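Local atomic coordinates of dihydropyrimidinase (Brevibacillus agri, PDB entry 3SFW), a protein that catalyses the hydrolytic ring opening of dihydropyrimidines such as dihydrouracil, probably with its paired zinc ions activating the attacking water. Residues Asp56-Leu61 with Tyr260-Pro265; Glu343-Ile348 with Asp366-Lys371. All coordinates share one frame; numbering follows the deposited sequence.

Both contacts belong to the TIM-barrel part of this amidohydrolase, and their centres lie about 10 Å apart. Contact 1 is centred about 2 Å from the centre of the folded chain, where side chains from the ends of strands 49-59 and 258-263 meet beside the zinc site. Contact 2 lies further out and joins helix 345-354 to helix 361-376. Along the chain they follow in series, contact 1 closing before contact 2 opens. They also touch: Pro265 CG packs 3.8 Å from Arg345 CA, and Arg345 NH2 packs 3.5 Å from Asp56 N. Helix 361-376 meets Pro57 through Val372 and Phe376, so the strand that carries His58 and leads into His60 is backed directly by the helical layer.

Contact 1: residues Asp56-Leu61 with Tyr260-Pro265; sequences DPHTHL and YGETCP. With ZN (zinc ion), chain F.
His58 and Glu262 meet at about a right angle, ring edge against carboxylate end. Glu262 runs out extended, with CG anti to the backbone N (chi1 177°), and brings OE1 to 2.7 Å from ND1 of His58. The bond is nearly straight (171° at the hydrogen): OE1 lies almost in the imidazole plane and receives the N-H on its syn side, although the carboxylate itself is turned 48° from the ring. Its other oxygen, OE2, passes 3.6 Å from Pro57 CG and accepts a hydrogen bond from Tyr236. A water 2.8 Å from Glu262 OE2 and 2.9 Å from Pro57 O can link the two; OE1 takes a second bond from the His239 backbone. Behind the histidine, Asp56 closes an Asx turn, its OD1 3.0 Å from His58 N.

The far nitrogen of the ring faces the metal. His58 NE2 and His60 NE2 each bind zinc at 2.1 Å, the His-X-His pair that amidohydrolases carry at the end of the first barrel strand, and the carboxylated Lys150 and Asp315 complete this ion's protein ligands. With ND1 engaged as a donor to Glu262, NE2 is left to offer its lone pair to zinc; the carboxylate thus acts as a second-shell group that, together with the zinc bond, probably fixes the ring's rotation and is likely to strengthen its donation to the metal.

Contact 2: residues Glu343-Ile348 with Asp366-Lys371; sequences EDRMTI and DITSTK
Thr368 is met by two neighbours on helix 345-354: Arg345 bonds the backbone oxygen of Thr368, and Met346 packs on its side chain. Here the packing is close: Met346, folded at both chi2 and chi3, lays SD 3.5 Å from Thr368 CB and 3.6 Å from OG1, with CE also against the hydroxyl. That hydroxyl is turned back along its own helix to bond Phe364 O. The same sulfur sits 4.0 Å above one face of the Arg345 guanidinium, offset toward its rim.

Arg345 leaves the helix with CG anti to the backbone N, then bends at chi3 (63°), which carries NH1 to 3.2 Å from Thr368 O. The approach is from the side of the carbonyl, at 114°, and the bond is somewhat bent (152° at the hydrogen). NH1 also donates to Val312 O and NH2 to Thr86 OG1, so the arginine ties two barrel strands to helix 361-376 in the alpha/beta barrel. With an alanine here, Thr368 O, Val312 O and Thr86 OG1 would probably all lose their bonds to the guanidinium, and a gap would open beside the methionine sulfur.

Along helix 361-376 the contact gives way to a looser side. A wider pi-type turn at 366-370 links Lys371 N to Asp366 O; the partly exposed Asp366 and Lys371 take no part in the contact, Lys371 NZ instead forming a salt bridge with Asp366 OD2 at 2.8 Å.

Contact 1: residues Asp56-Leu61 with Tyr260-Pro265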
ATOM      1  N   ASP A  56       8.393  24.042  21.607  1.00  8.65           N
ATOM      2  CA  ASP A  56       7.152  23.998  20.853  1.00  9.28           C
ATOM      3  C   ASP A  56       7.334  24.666  19.511  1.00 10.10           C
ATOM      4  O   ASP A  56       7.538  25.863  19.457  1.00 11.00           O
ATOM      5  CB  ASP A  56       6.052  24.760  21.619  1.00  8.58           C
ATOM      6  CG  ASP A  56       4.652  24.558  21.012  1.00 11.94           C
ATOM      7  OD1 ASP A  56       4.520  24.131  19.853  1.00 10.39           O
ATOM      8  OD2 ASP A  56       3.657  24.849  21.720  1.00 10.51           O
ATOM      9  N   PRO A  57       7.396  23.877  18.432  1.00  7.39           N
ATOM     10  CA  PRO A  57       7.701  24.462  17.135  1.00  9.18           C
ATOM     11  C   PRO A  57       6.472  25.090  16.461  1.00  8.25           C
ATOM     12  O   PRO A  57       6.525  25.368  15.252  1.00 10.00           O
ATOM     13  CB  PRO A  57       8.115  23.254  16.289  1.00 11.44           C
ATOM     14  CG  PRO A  57       7.302  22.078  16.880  1.00 10.50           C
ATOM     15  CD  PRO A  57       7.347  22.396  18.392  1.00  9.00           C
ATOM     16  N   HIS A  58       5.358  25.206  17.174  1.00  8.69           N
ATOM     17  CA  HIS A  58       4.127  25.584  16.481  1.00  9.86           C
ATOM     18  C   HIS A  58       3.271  26.548  17.303  1.00  9.47           C
ATOM     19  O   HIS A  58       2.332  26.141  17.993  1.00 10.08           O
ATOM     20  CB  HIS A  58       3.338  24.337  16.054  1.00  7.68           C
ATOM     21  CG  HIS A  58       2.267  24.613  15.036  1.00  7.87           C
ATOM     22  ND1 HIS A  58       1.869  23.671  14.108  1.00  9.97           N
ATOM     23  CD2 HIS A  58       1.574  25.748  14.749  1.00 10.78           C
ATOM     24  CE1 HIS A  58       0.956  24.206  13.308  1.00 10.74           C
ATOM     25  NE2 HIS A  58       0.767  25.465  13.677  1.00  9.26           N
ATOM     26  N   THR A  59       3.642  27.841  17.278  1.00  9.28           N
ATOM     27  CA  THR A  59       2.877  28.839  18.072  1.00  9.66           C
ATOM     28  C   THR A  59       2.474  30.032  17.208  1.00 10.37           C
ATOM     29  O   THR A  59       3.087  30.293  16.174  1.00  9.98           O
ATOM     30  CB  THR A  59       3.652  29.333  19.312  1.00 10.24           C
ATOM     31  OG1 THR A  59       4.820  30.076  18.914  1.00 10.25           O
ATOM     32  CG2 THR A  59       4.164  28.094  20.146  1.00  9.50           C
ATOM     33  N   HIS A  60       1.409  30.713  17.627  1.00 10.87           N
ATOM     34  CA  HIS A  60       0.879  31.879  16.931  1.00 10.62           C
ATOM     35  C   HIS A  60       0.556  32.970  17.965  1.00 11.11           C
ATOM     36  O   HIS A  60      -0.632  33.252  18.252  1.00 12.51           O
ATOM     37  CB  HIS A  60      -0.407  31.508  16.162  1.00 10.24           C
ATOM     38  CG  HIS A  60      -0.192  30.458  15.115  1.00  7.68           C
ATOM     39  ND1 HIS A  60       0.393  30.741  13.898  1.00  9.57           N
ATOM     40  CD2 HIS A  60      -0.433  29.127  15.125  1.00 10.07           C
ATOM     41  CE1 HIS A  60       0.437  29.635  13.167  1.00 10.87           C
ATOM     42  NE2 HIS A  60      -0.032  28.632  13.905  1.00 10.65           N
ATOM     43  N   LEU A  61       1.599  33.532  18.577  1.00 10.26           N
ATOM     44  CA  LEU A  61       1.362  34.547  19.613  1.00 12.09           C
ATOM     45  C   LEU A  61       1.139  35.928  18.957  1.00 12.79           C
ATOM     46  O   LEU A  61       1.847  36.304  18.003  1.00 12.12           O
ATOM     47  CB  LEU A  61       2.585  34.615  20.543  1.00 11.87           C
ATOM     48  CG  LEU A  61       3.001  33.275  21.167  1.00 12.10           C
ATOM     49  CD1 LEU A  61       4.125  33.511  22.205  1.00 11.25           C
ATOM     50  CD2 LEU A  61       1.770  32.637  21.886  1.00 12.86           C
ATOM     51  N   TYR A 260       8.842  14.698   7.118  1.00  7.68           N
ATOM     52  CA  TYR A 260       8.654  14.613   8.577  1.00  8.77           C
ATOM     53  C   TYR A 260       7.264  15.077   8.911  1.00  9.26           C
ATOM     54  O   TYR A 260       6.659  15.802   8.139  1.00 10.76           O
ATOM     55  CB  TYR A 260       9.646  15.577   9.294  1.00  7.81           C
ATOM     56  CG  TYR A 260      11.057  15.288   8.843  1.00  8.99           C
ATOM     57  CD1 TYR A 260      11.645  16.044   7.829  1.00 12.39           C
ATOM     58  CD2 TYR A 260      11.730  14.157   9.290  1.00 12.03           C
ATOM     59  CE1 TYR A 260      12.895  15.729   7.313  1.00 12.51           C
ATOM     60  CE2 TYR A 260      13.013  13.868   8.813  1.00 13.98           C
ATOM     61  CZ  TYR A 260      13.581  14.679   7.822  1.00 16.94           C
ATOM     62  OH  TYR A 260      14.843  14.414   7.331  1.00 20.76           O
ATOM     63  N   GLY A 261       6.743  14.618  10.062  1.00  9.62           N
ATOM     64  CA  GLY A 261       5.387  15.006  10.491  1.00  9.21           C
ATOM     65  C   GLY A 261       5.290  15.355  11.965  1.00  8.26           C
ATOM     66  O   GLY A 261       5.971  14.766  12.823  1.00 10.20           O
ATOM     67  N   GLU A 262       4.385  16.297  12.243  1.00  8.98           N
ATOM     68  CA  GLU A 262       4.101  16.782  13.577  1.00  8.09           C
ATOM     69  C   GLU A 262       2.654  16.406  13.897  1.00  7.02           C
ATOM     70  O   GLU A 262       1.795  16.455  13.012  1.00 10.88           O
ATOM     71  CB  GLU A 262       4.147  18.308  13.497  1.00 10.43           C
ATOM     72  CG  GLU A 262       3.818  19.064  14.781  1.00  7.85           C
ATOM     73  CD  GLU A 262       3.719  20.565  14.447  1.00 12.28           C
ATOM     74  OE1 GLU A 262       2.597  21.023  14.071  1.00 10.74           O
ATOM     75  OE2 GLU A 262       4.776  21.238  14.475  1.00 10.86           O
ATOM     76  N   THR A 263       2.345  16.121  15.177  1.00  7.71           N
ATOM     77  CA  THR A 263       0.913  16.187  15.565  1.00 10.33           C
ATOM     78  C   THR A 263       0.782  17.049  16.824  1.00  7.98           C
ATOM     79  O   THR A 263       1.763  17.712  17.219  1.00  9.84           O
ATOM     80  CB  THR A 263       0.262  14.801  15.658  1.00  9.77           C
ATOM     81  OG1 THR A 263      -1.180  14.951  15.733  1.00 10.27           O
ATOM     82  CG2 THR A 263       0.825  14.029  16.872  1.00  9.19           C
ATOM     83  N   CYS A 264      -0.429  17.161  17.365  1.00  8.70           N
ATOM     84  CA  CYS A 264      -0.710  18.140  18.406  1.00  7.75           C
ATOM     85  C   CYS A 264      -1.596  17.459  19.439  1.00 10.10           C
ATOM     86  O   CYS A 264      -2.356  16.537  19.079  1.00 11.90           O
ATOM     87  CB  CYS A 264      -1.479  19.339  17.827  1.00  8.00           C
ATOM     88  SG  CYS A 264      -0.685  20.138  16.377  1.00 12.26           S
ATOM     89  N   PRO A 265      -1.576  17.948  20.699  1.00 10.83           N
ATOM     90  CA  PRO A 265      -2.317  17.260  21.744  1.00 10.85           C
ATOM     91  C   PRO A 265      -3.811  17.170  21.418  1.00 11.78           C
ATOM     92  O   PRO A 265      -4.448  16.172  21.752  1.00 12.29           O
ATOM     93  CB  PRO A 265      -2.117  18.152  22.968  1.00 12.90           C
ATOM     94  CG  PRO A 265      -0.805  18.863  22.716  1.00 11.72           C
ATOM     95  CD  PRO A 265      -0.755  19.059  21.218  1.00 11.99           C
TER
HETATM   96 ZN    ZN F 502      -0.730  26.847  13.016  1.00 14.91          ZN
HETATM   97  O   HOH W   1       5.626  23.560  13.172  1.00 12.28           O

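Contact 2: residues Glu343-Ile348 with Asp366-Lys371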
ATOM      1  N   GLU A 343       0.011  25.443  27.012  1.00  8.70           N
ATOM      2  CA  GLU A 343       0.389  25.172  28.366  1.00 10.21           C
ATOM      3  C   GLU A 343       0.313  23.682  28.727  1.00 13.88           C
ATOM      4  O   GLU A 343       1.117  23.181  29.521  1.00 15.53           O
ATOM      5  CB  GLU A 343      -0.510  25.965  29.313  1.00  8.98           C
ATOM      6  CG  GLU A 343      -0.067  25.837  30.774  1.00 11.13           C
ATOM      7  CD  GLU A 343      -0.679  26.911  31.672  1.00 13.88           C
ATOM      8  OE1 GLU A 343      -1.264  27.890  31.150  1.00 15.48           O
ATOM      9  OE2 GLU A 343      -0.544  26.772  32.910  1.00 14.93           O
ATOM     10  N   ASP A 344      -0.577  22.959  28.069  1.00 13.12           N
ATOM     11  CA  ASP A 344      -0.844  21.566  28.482  1.00 10.00           C
ATOM     12  C   ASP A 344      -0.158  20.514  27.630  1.00 12.58           C
ATOM     13  O   ASP A 344      -0.263  19.279  27.919  1.00 12.63           O
ATOM     14  CB  ASP A 344      -2.333  21.334  28.608  1.00 10.02           C
ATOM     15  CG  ASP A 344      -2.941  22.243  29.646  1.00 14.97           C
ATOM     16  OD1 ASP A 344      -2.393  22.289  30.788  1.00 13.92           O
ATOM     17  OD2 ASP A 344      -3.860  22.997  29.280  1.00 13.37           O
ATOM     18  N   ARG A 345       0.599  20.982  26.634  1.00 10.72           N
ATOM     19  CA  ARG A 345       1.225  20.042  25.658  1.00  9.11           C
ATOM     20  C   ARG A 345       2.082  18.978  26.380  1.00 12.66           C
ATOM     21  O   ARG A 345       1.925  17.754  26.111  1.00 11.94           O
ATOM     22  CB  ARG A 345       2.112  20.801  24.636  1.00 10.08           C
ATOM     23  CG  ARG A 345       2.855  19.843  23.661  1.00 11.11           C
ATOM     24  CD  ARG A 345       3.748  20.647  22.667  1.00 12.04           C
ATOM     25  NE  ARG A 345       4.791  21.364  23.382  1.00 11.73           N
ATOM     26  CZ  ARG A 345       6.100  21.180  23.208  1.00 10.70           C
ATOM     27  NH1 ARG A 345       6.542  20.296  22.301  1.00 10.75           N
ATOM     28  NH2 ARG A 345       6.965  21.875  23.965  1.00  9.05           N
ATOM     29  N   MET A 346       3.028  19.409  27.222  1.00 10.27           N
ATOM     30  CA  MET A 346       3.974  18.453  27.844  1.00  9.93           C
ATOM     31  C   MET A 346       3.214  17.466  28.751  1.00 11.64           C
ATOM     32  O   MET A 346       3.464  16.232  28.707  1.00 12.75           O
ATOM     33  CB  MET A 346       5.028  19.188  28.669  1.00 11.43           C
ATOM     34  CG  MET A 346       5.983  20.058  27.844  1.00 14.44           C
ATOM     35  SD  MET A 346       7.115  19.076  26.859  1.00 17.91           S
ATOM     36  CE  MET A 346       8.279  18.560  28.081  1.00 16.78           C
ATOM     37  N   THR A 347       2.357  18.003  29.635  1.00 10.86           N
ATOM     38  CA  THR A 347       1.662  17.132  30.614  1.00 11.76           C
ATOM     39  C   THR A 347       0.713  16.125  29.960  1.00 12.13           C
ATOM     40  O   THR A 347       0.701  14.943  30.340  1.00 12.17           O
ATOM     41  CB  THR A 347       0.890  17.918  31.695  1.00 18.72           C
ATOM     42  OG1 THR A 347       1.827  18.686  32.464  1.00 18.33           O
ATOM     43  CG2 THR A 347       0.206  16.908  32.667  1.00 17.12           C
ATOM     44  N   ILE A 348       0.005  16.549  28.923  1.00 11.54           N
ATOM     45  CA  ILE A 348      -0.876  15.628  28.199  1.00 10.92           C
ATOM     46  C   ILE A 348      -0.083  14.498  27.545  1.00 12.75           C
ATOM     47  O   ILE A 348      -0.477  13.336  27.618  1.00 11.88           O
ATOM     48  CB  ILE A 348      -1.747  16.366  27.185  1.00 13.92           C
ATOM     49  CG1 ILE A 348      -2.755  17.241  27.975  1.00 12.37           C
ATOM     50  CG2 ILE A 348      -2.466  15.402  26.244  1.00 12.22           C
ATOM     51  CD1 ILE A 348      -3.623  18.106  27.068  1.00 14.29           C
ATOM     52  N   ASP A 366      12.035  12.996  23.133  1.00  9.66           N
ATOM     53  CA  ASP A 366      12.446  13.178  21.742  1.00 11.90           C
ATOM     54  C   ASP A 366      11.406  13.989  20.981  1.00  9.36           C
ATOM     55  O   ASP A 366      11.732  14.948  20.292  1.00 10.94           O
ATOM     56  CB  ASP A 366      12.659  11.795  21.072  1.00 13.78           C
ATOM     57  CG  ASP A 366      13.651  11.838  19.925  1.00 18.93           C
ATOM     58  OD1 ASP A 366      14.495  12.756  19.829  1.00 13.76           O
ATOM     59  OD2 ASP A 366      13.567  10.929  19.069  1.00 23.31           O
ATOM     60  N   ILE A 367      10.137  13.660  21.202  1.00  9.59           N
ATOM     61  CA  ILE A 367       9.055  14.257  20.422  1.00 10.62           C
ATOM     62  C   ILE A 367       8.721  15.644  20.879  1.00  9.07           C
ATOM     63  O   ILE A 367       8.217  16.448  20.090  1.00 11.05           O
ATOM     64  CB  ILE A 367       7.855  13.336  20.617  1.00 18.35           C
ATOM     65  CG1 ILE A 367       8.084  12.034  19.834  1.00 10.46           C
ATOM     66  CG2 ILE A 367       6.571  14.037  20.419  1.00 24.08           C
ATOM     67  CD1 ILE A 367       9.217  12.059  18.888  1.00 28.23           C
ATOM     68  N   THR A 368       8.955  15.947  22.156  1.00  9.85           N
ATOM     69  CA  THR A 368       8.603  17.270  22.687  1.00 10.52           C
ATOM     70  C   THR A 368       9.760  18.262  22.702  1.00 11.94           C
ATOM     71  O   THR A 368       9.547  19.445  22.867  1.00 11.56           O
ATOM     72  CB  THR A 368       8.044  17.195  24.104  1.00 11.75           C
ATOM     73  OG1 THR A 368       9.064  16.690  24.976  1.00 10.32           O
ATOM     74  CG2 THR A 368       6.742  16.281  24.157  1.00 11.98           C
ATOM     75  N   SER A 369      10.983  17.779  22.494  1.00  8.92           N
ATOM     76  CA  SER A 369      12.150  18.611  22.711  1.00 12.02           C
ATOM     77  C   SER A 369      13.298  18.293  21.723  1.00 10.99           C
ATOM     78  O   SER A 369      13.627  19.115  20.832  1.00 11.33           O
ATOM     79  CB  SER A 369      12.630  18.437  24.156  1.00 14.46           C
ATOM     80  OG  SER A 369      13.648  19.335  24.409  1.00 15.36           O
ATOM     81  N   THR A 370      13.875  17.113  21.828  1.00  9.91           N
ATOM     82  CA  THR A 370      15.158  16.879  21.117  1.00 11.47           C
ATOM     83  C   THR A 370      14.997  16.814  19.602  1.00 12.04           C
ATOM     84  O   THR A 370      15.728  17.480  18.843  1.00 10.10           O
ATOM     85  CB  THR A 370      15.787  15.572  21.594  1.00 11.76           C
ATOM     86  OG1 THR A 370      15.813  15.541  23.032  1.00 10.35           O
ATOM     87  CG2 THR A 370      17.215  15.374  20.978  1.00 12.80           C
ATOM     88  N   LYS A 371      14.015  16.045  19.128  1.00 10.99           N
ATOM     89  CA  LYS A 371      13.800  15.940  17.666  1.00  9.41           C
ATOM     90  C   LYS A 371      13.316  17.294  17.070  1.00 10.50           C
ATOM     91  O   LYS A 371      13.576  17.629  15.902  1.00  9.90           O
ATOM     92  CB  LYS A 371      12.837  14.777  17.332  1.00 11.27           C
ATOM     93  CG  LYS A 371      12.894  14.315  15.865  1.00 13.59           C
ATOM     94  CD  LYS A 371      14.360  13.932  15.444  1.00 13.20           C
ATOM     95  CE  LYS A 371      15.054  12.877  16.293  1.00 20.62           C
ATOM     96  NZ  LYS A 371      14.207  11.651  16.454  1.00 23.44           N
TER